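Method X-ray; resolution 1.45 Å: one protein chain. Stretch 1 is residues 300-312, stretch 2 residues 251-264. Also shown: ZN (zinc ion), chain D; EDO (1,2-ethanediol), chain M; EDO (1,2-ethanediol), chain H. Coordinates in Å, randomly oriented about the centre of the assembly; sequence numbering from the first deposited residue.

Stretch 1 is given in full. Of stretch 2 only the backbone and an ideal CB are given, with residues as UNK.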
# COMPACT_ATOMS: atom_id res chain seq x y z
N GLY A 300 -22.82 0.30 -2.64
CA GLY A 300 -23.90 1.21 -2.97
C GLY A 300 -23.36 2.51 -3.53
O GLY A 300 -22.49 2.53 -4.40
N GLU A 301 -23.90 3.62 -3.02
CA GLU A 301 -23.43 4.94 -3.42
C GLU A 301 -22.20 5.38 -2.63
O GLU A 301 -21.65 6.45 -2.93
CB GLU A 301 -24.55 5.96 -3.24
CG GLU A 301 -25.70 5.75 -4.23
CD GLU A 301 -26.83 6.73 -4.05
OE1 GLU A 301 -26.70 7.64 -3.20
OE2 GLU A 301 -27.85 6.58 -4.75
N LEU A 302 -21.75 4.61 -1.65
CA LEU A 302 -20.57 5.01 -0.90
C LEU A 302 -19.35 4.99 -1.80
O LEU A 302 -19.18 4.10 -2.64
CB LEU A 302 -20.33 4.07 0.27
CG LEU A 302 -21.44 4.02 1.32
CD1 LEU A 302 -21.05 3.02 2.38
CD2 LEU A 302 -21.70 5.39 1.92
N TRP A 303 -18.47 5.98 -1.61
CA TRP A 303 -17.21 6.07 -2.32
C TRP A 303 -16.12 5.34 -1.53
O TRP A 303 -16.04 5.46 -0.29
CB TRP A 303 -16.80 7.52 -2.50
CG TRP A 303 -17.61 8.28 -3.52
CD1 TRP A 303 -18.89 8.02 -3.93
CD2 TRP A 303 -17.18 9.43 -4.26
NE1 TRP A 303 -19.27 8.94 -4.88
CE2 TRP A 303 -18.24 9.81 -5.10
CE3 TRP A 303 -15.99 10.17 -4.30
CZ2 TRP A 303 -18.16 10.90 -5.96
CZ3 TRP A 303 -15.92 11.26 -5.16
CH2 TRP A 303 -16.99 11.61 -5.98
N THR A 304 -15.27 4.61 -2.24
CA THR A 304 -14.29 3.74 -1.61
C THR A 304 -12.86 4.25 -1.75
O THR A 304 -12.53 5.10 -2.58
CB THR A 304 -14.37 2.32 -2.19
OG1 THR A 304 -14.33 2.40 -3.61
CG2 THR A 304 -15.66 1.65 -1.73
N PHE A 305 -12.02 3.71 -0.88
CA PHE A 305 -10.58 3.86 -0.96
C PHE A 305 -10.04 2.53 -0.50
O PHE A 305 -10.38 2.07 0.60
CB PHE A 305 -10.08 5.00 -0.06
CG PHE A 305 -8.60 5.27 -0.14
CD1 PHE A 305 -8.08 6.03 -1.18
CD2 PHE A 305 -7.74 4.78 0.82
CE1 PHE A 305 -6.71 6.27 -1.25
CE2 PHE A 305 -6.39 5.03 0.75
CZ PHE A 305 -5.90 5.77 -0.27
N ASN A 306 -9.28 1.87 -1.35
CA ASN A 306 -8.95 0.48 -1.11
C ASN A 306 -8.07 0.31 0.13
O ASN A 306 -7.35 1.22 0.57
CB ASN A 306 -8.27 -0.11 -2.35
CG ASN A 306 -8.34 -1.59 -2.39
OD1 ASN A 306 -9.28 -2.20 -1.91
ND2 ASN A 306 -7.32 -2.20 -2.98
N GLY A 307 -8.14 -0.90 0.69
CA GLY A 307 -7.36 -1.29 1.84
C GLY A 307 -6.45 -2.44 1.49
O GLY A 307 -5.56 -2.25 0.68
N SER A 308 -6.65 -3.61 2.09
CA SER A 308 -5.73 -4.73 1.95
C SER A 308 -6.53 -6.01 2.13
O SER A 308 -7.71 -5.99 2.46
CB SER A 308 -4.63 -4.65 2.99
OG SER A 308 -5.24 -4.63 4.28
N THR A 309 -5.86 -7.14 1.90
CA THR A 309 -6.51 -8.44 2.01
C THR A 309 -5.53 -9.46 2.57
O THR A 309 -4.34 -9.43 2.28
CB THR A 309 -7.11 -8.88 0.65
OG1 THR A 309 -7.75 -10.16 0.78
CG2 THR A 309 -6.06 -8.98 -0.42
N HIS A 310 -6.07 -10.38 3.38
CA HIS A 310 -5.29 -11.45 4.00
C HIS A 310 -6.18 -12.67 4.17
O HIS A 310 -7.40 -12.55 4.36
CB HIS A 310 -4.80 -11.04 5.41
CG HIS A 310 -4.00 -9.79 5.43
ND1 HIS A 310 -2.70 -9.74 4.98
CD2 HIS A 310 -4.31 -8.54 5.85
CE1 HIS A 310 -2.25 -8.50 5.11
NE2 HIS A 310 -3.20 -7.76 5.65
N LEU A 311 -5.56 -13.85 4.10
CA LEU A 311 -6.30 -15.09 4.29
C LEU A 311 -6.29 -15.52 5.75
O LEU A 311 -5.28 -15.39 6.44
CB LEU A 311 -5.68 -16.22 3.48
CG LEU A 311 -5.59 -15.99 1.98
CD1 LEU A 311 -5.06 -17.23 1.29
CD2 LEU A 311 -6.93 -15.61 1.38
N ASP A 312 -7.42 -16.09 6.19
CA ASP A 312 -7.48 -16.69 7.52
C ASP A 312 -6.89 -18.10 7.48
O ASP A 312 -6.42 -18.59 6.44
CB ASP A 312 -8.90 -16.61 8.11
CG ASP A 312 -9.93 -17.45 7.37
OD1 ASP A 312 -9.59 -18.48 6.77
OD2 ASP A 312 -11.12 -17.08 7.43
N UNK A 251 -22.67 17.89 -15.00
CA UNK A 251 -21.34 18.26 -15.43
C UNK A 251 -20.29 18.22 -14.34
O UNK A 251 -19.31 18.96 -14.40
CB UNK A 251 -21.38 19.67 -16.03
N UNK A 252 -20.47 17.36 -13.34
CA UNK A 252 -19.51 17.30 -12.24
C UNK A 252 -18.11 16.99 -12.74
O UNK A 252 -17.12 17.45 -12.16
CB UNK A 252 -19.94 16.25 -11.21
N UNK A 253 -17.99 16.20 -13.81
CA UNK A 253 -16.69 15.94 -14.39
C UNK A 253 -15.88 14.91 -13.62
O UNK A 253 -16.41 14.05 -12.91
CB UNK A 253 -15.90 17.25 -14.48
N UNK A 254 -14.57 15.01 -13.76
CA UNK A 254 -13.70 13.98 -13.22
C UNK A 254 -13.50 14.16 -11.72
O UNK A 254 -13.09 15.23 -11.26
CB UNK A 254 -12.35 14.00 -13.94
N UNK A 255 -13.80 13.11 -10.96
CA UNK A 255 -13.63 13.09 -9.51
C UNK A 255 -12.82 11.86 -9.10
O UNK A 255 -12.33 11.12 -9.96
CB UNK A 255 -14.99 13.10 -8.80
N UNK A 256 -12.71 11.60 -7.80
CA UNK A 256 -12.09 10.37 -7.32
C UNK A 256 -13.10 9.25 -7.09
O UNK A 256 -12.80 8.31 -6.35
CB UNK A 256 -11.33 10.65 -6.02
N UNK A 257 -14.28 9.33 -7.70
CA UNK A 257 -15.34 8.36 -7.47
C UNK A 257 -14.85 6.93 -7.65
O UNK A 257 -14.38 6.55 -8.73
CB UNK A 257 -16.51 8.63 -8.41
N UNK A 258 -14.98 6.13 -6.60
CA UNK A 258 -14.66 4.72 -6.62
C UNK A 258 -15.76 3.99 -5.86
O UNK A 258 -16.37 4.56 -4.96
CB UNK A 258 -13.28 4.45 -6.02
N UNK A 259 -16.03 2.74 -6.24
CA UNK A 259 -17.02 1.94 -5.54
C UNK A 259 -16.57 0.50 -5.47
O UNK A 259 -15.79 0.02 -6.30
CB UNK A 259 -18.39 2.04 -6.22
N UNK A 260 -17.15 -0.20 -4.49
CA UNK A 260 -17.18 -1.66 -4.39
C UNK A 260 -15.81 -2.24 -4.06
O UNK A 260 -14.81 -1.52 -3.99
CB UNK A 260 -17.69 -2.27 -5.70
N UNK A 261 -15.77 -3.54 -3.78
CA UNK A 261 -14.51 -4.22 -3.59
C UNK A 261 -14.63 -5.62 -4.15
O UNK A 261 -15.68 -6.26 -4.05
CB UNK A 261 -14.11 -4.25 -2.11
N UNK A 262 -13.54 -6.07 -4.78
CA UNK A 262 -13.45 -7.31 -5.52
C UNK A 262 -12.24 -8.09 -5.02
O UNK A 262 -11.34 -7.53 -4.39
CB UNK A 262 -13.36 -7.05 -7.02
N UNK A 263 -12.21 -9.39 -5.36
CA UNK A 263 -11.16 -10.29 -4.91
C UNK A 263 -10.83 -11.34 -5.97
O UNK A 263 -11.73 -11.93 -6.55
CB UNK A 263 -11.58 -10.97 -3.61
N UNK A 264 -9.54 -11.60 -6.18
CA UNK A 264 -9.14 -12.74 -6.99
C UNK A 264 -7.76 -13.22 -6.54
O UNK A 264 -7.06 -12.53 -5.80
CB UNK A 264 -9.13 -12.38 -8.48
ZN ZN D . -9.92 9.04 -13.10
C1 EDO M . -4.30 4.37 -3.95
O1 EDO M . -5.42 5.18 -4.28
C2 EDO M . -4.78 3.32 -2.98
O2 EDO M . -5.76 2.48 -3.54
C1 EDO H . -9.73 9.31 -1.84
O1 EDO H . -10.05 8.98 -0.47
C2 EDO H . -10.75 8.71 -2.82
O2 EDO H . -11.99 9.44 -2.80

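Position 251 has phi/psi 66/29, and no atom of stretch 1 lies within reach; a positive phi favours glycine, and Gly251 is found. At 252 CA-to-CB points toward stretch 1, but an ideal CB has nothing of it within 5.5 Å, so a short side chain would fall short and a long one could reach Trp303. Arg252 extends with chi1 to chi3 all t, bringing NH2 to 3.5 Å from Trp303 CH2, which lies over one face of the guanidinium. Position 253, at phi 79°, again favours glycine and is Gly253.

Position 254 is out of reach of stretch 1, but its ideal CB lies 5.6 Å from ZN, which suits a long metal-binding side chain, histidine above all, with glutamate just able to reach. It is His254, whose NE2 binds ZN at 2.1 Å, with three further ligand atoms elsewhere in the structure.

At 255 the ideal CB lies 3.8 Å from Trp303 CH2, so a small or medium side chain suits. Thr255 (chi1 p) places OG1 3.5 Å from that CH2 and accepts a hydrogen bond from the backbone N of 257 (3.1 Å from that N to Thr255 OG1). Position 256 points sideways, near the indole edge and a bound ethanediol; a small polar residue would serve. Thr256 OG1 hydrogen-bonds O2 of EDO chain H at 2.7 Å, while its carbonyl shares water 1 with Thr304 O.

The backbone of 257 packs over a face of the Trp303 indole, a CH-pi contact independent of residue type. Several side chains with an aliphatic stem would fit. Glu257 CA lies 3.6 Å from the centroid of the Trp303 six-membered ring, 8° off the ring normal. Glu257 sets CG 3.7 Å from Trp303 CE2, and its OE2 accepts from the side chain of 259.

At 258 the carbonyl accepts from Thr304 N (2.9 Å to O of 258, 150°), whatever the side chain. The ideal CB is 3.3 Å from Thr304 OG1, and a long polar side chain could reach along Phe305 to the ethanediol of chain M; arginine, lysine or glutamine are all plausible. Arg258 lays a guanidinium face against Phe305 CA and donates from NH1 to EDO chain M O1 (2.9 Å) and from NH2 to its O2 (3.0 Å).

Position 259 points away, yet its ideal CB is 4.2 Å from Leu302 O, an acceptor that calls for a side chain able to turn back and donate. His259 (chi1 m) does so: ND1 donates to Leu302 O (2.9 Å, 152°), and NE2 to Glu257 OE2 (2.7 Å, 167°).

At 260 phi/psi is 71/172 and CB points away; glycine would be the easy choice, and any side chain pays a backbone cost. Asp260 is the deposited exception; water 2 bridges its OD1 and Gly300 O.

Position 261 points toward Asn306, its ideal CB 5.2 Å from OD1, and modest side chains fit. Val261 CG2 comes to 4.0 Å from Asn306 OD1. Position 262 is out of reach and is Tyr262. From 263, a large side chain could reach Thr309 and Leu311; Phe263 puts CE1 3.6 Å from Thr309 OG1, at the ring edge. Position 264, again out of reach, is Met264.

Stretch 2 251-264: GRGHTTERHDVYFM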
# COMPACT_ATOMS: atom_id res chain seq x y z
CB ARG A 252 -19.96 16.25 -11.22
CG ARG A 252 -19.11 16.19 -9.96
CD ARG A 252 -19.71 15.21 -8.95
NE ARG A 252 -19.04 15.24 -7.65
CZ ARG A 252 -19.41 14.50 -6.61
NH1 ARG A 252 -20.44 13.67 -6.72
NH2 ARG A 252 -18.75 14.58 -5.46
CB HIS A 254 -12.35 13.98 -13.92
CG HIS A 254 -11.46 12.90 -13.41
ND1 HIS A 254 -10.61 13.08 -12.35
CD2 HIS A 254 -11.39 11.59 -13.74
CE1 HIS A 254 -10.01 11.94 -12.08
NE2 HIS A 254 -10.46 11.02 -12.90
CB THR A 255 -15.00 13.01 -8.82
OG1 THR A 255 -15.60 11.76 -9.18
CG2 THR A 255 -15.91 14.19 -9.21
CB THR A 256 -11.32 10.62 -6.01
OG1 THR A 256 -12.22 11.04 -4.99
CG2 THR A 256 -10.25 11.67 -6.20
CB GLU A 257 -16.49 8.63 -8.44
CG GLU A 257 -17.70 7.75 -8.16
CD GLU A 257 -18.91 8.05 -9.03
OE1 GLU A 257 -18.95 9.11 -9.70
OE2 GLU A 257 -19.85 7.22 -9.01
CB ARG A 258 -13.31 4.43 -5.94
CG ARG A 258 -12.13 5.10 -6.63
CD ARG A 258 -10.97 5.44 -5.68
NE ARG A 258 -10.35 4.25 -5.09
CZ ARG A 258 -9.11 4.20 -4.61
NH1 ARG A 258 -8.32 5.26 -4.64
NH2 ARG A 258 -8.66 3.04 -4.14
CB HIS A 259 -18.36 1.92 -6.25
CG HIS A 259 -18.93 3.27 -6.50
ND1 HIS A 259 -19.46 4.06 -5.50
CD2 HIS A 259 -19.06 3.98 -7.65
CE1 HIS A 259 -19.87 5.20 -6.02
NE2 HIS A 259 -19.64 5.17 -7.32
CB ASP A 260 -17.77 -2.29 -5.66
CG ASP A 260 -19.15 -1.74 -6.00
OD1 ASP A 260 -19.88 -1.28 -5.09
OD2 ASP A 260 -19.52 -1.77 -7.20
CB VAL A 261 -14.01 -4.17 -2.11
CG1 VAL A 261 -14.83 -5.05 -1.20
CG2 VAL A 261 -12.53 -4.53 -2.03
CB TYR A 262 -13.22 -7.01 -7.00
CG TYR A 262 -14.23 -6.12 -7.70
CD1 TYR A 262 -14.21 -4.74 -7.55
CD2 TYR A 262 -15.16 -6.67 -8.56
CE1 TYR A 262 -15.10 -3.94 -8.22
CE2 TYR A 262 -16.06 -5.87 -9.24
CZ TYR A 262 -16.00 -4.50 -9.08
OH TYR A 262 -16.90 -3.69 -9.75
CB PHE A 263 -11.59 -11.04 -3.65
CG PHE A 263 -10.56 -12.00 -3.15
CD1 PHE A 263 -9.54 -11.57 -2.31
CD2 PHE A 263 -10.58 -13.33 -3.55
CE1 PHE A 263 -8.57 -12.47 -1.90
CE2 PHE A 263 -9.61 -14.19 -3.14
CZ PHE A 263 -8.61 -13.76 -2.31
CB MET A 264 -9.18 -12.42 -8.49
CG MET A 264 -8.26 -11.32 -8.93
SD MET A 264 -8.81 -10.77 -10.57
CE MET A 264 -7.58 -9.52 -10.95
O HOH W 1 -13.57 7.38 -3.86
O HOH W 2 -21.89 0.40 -5.94
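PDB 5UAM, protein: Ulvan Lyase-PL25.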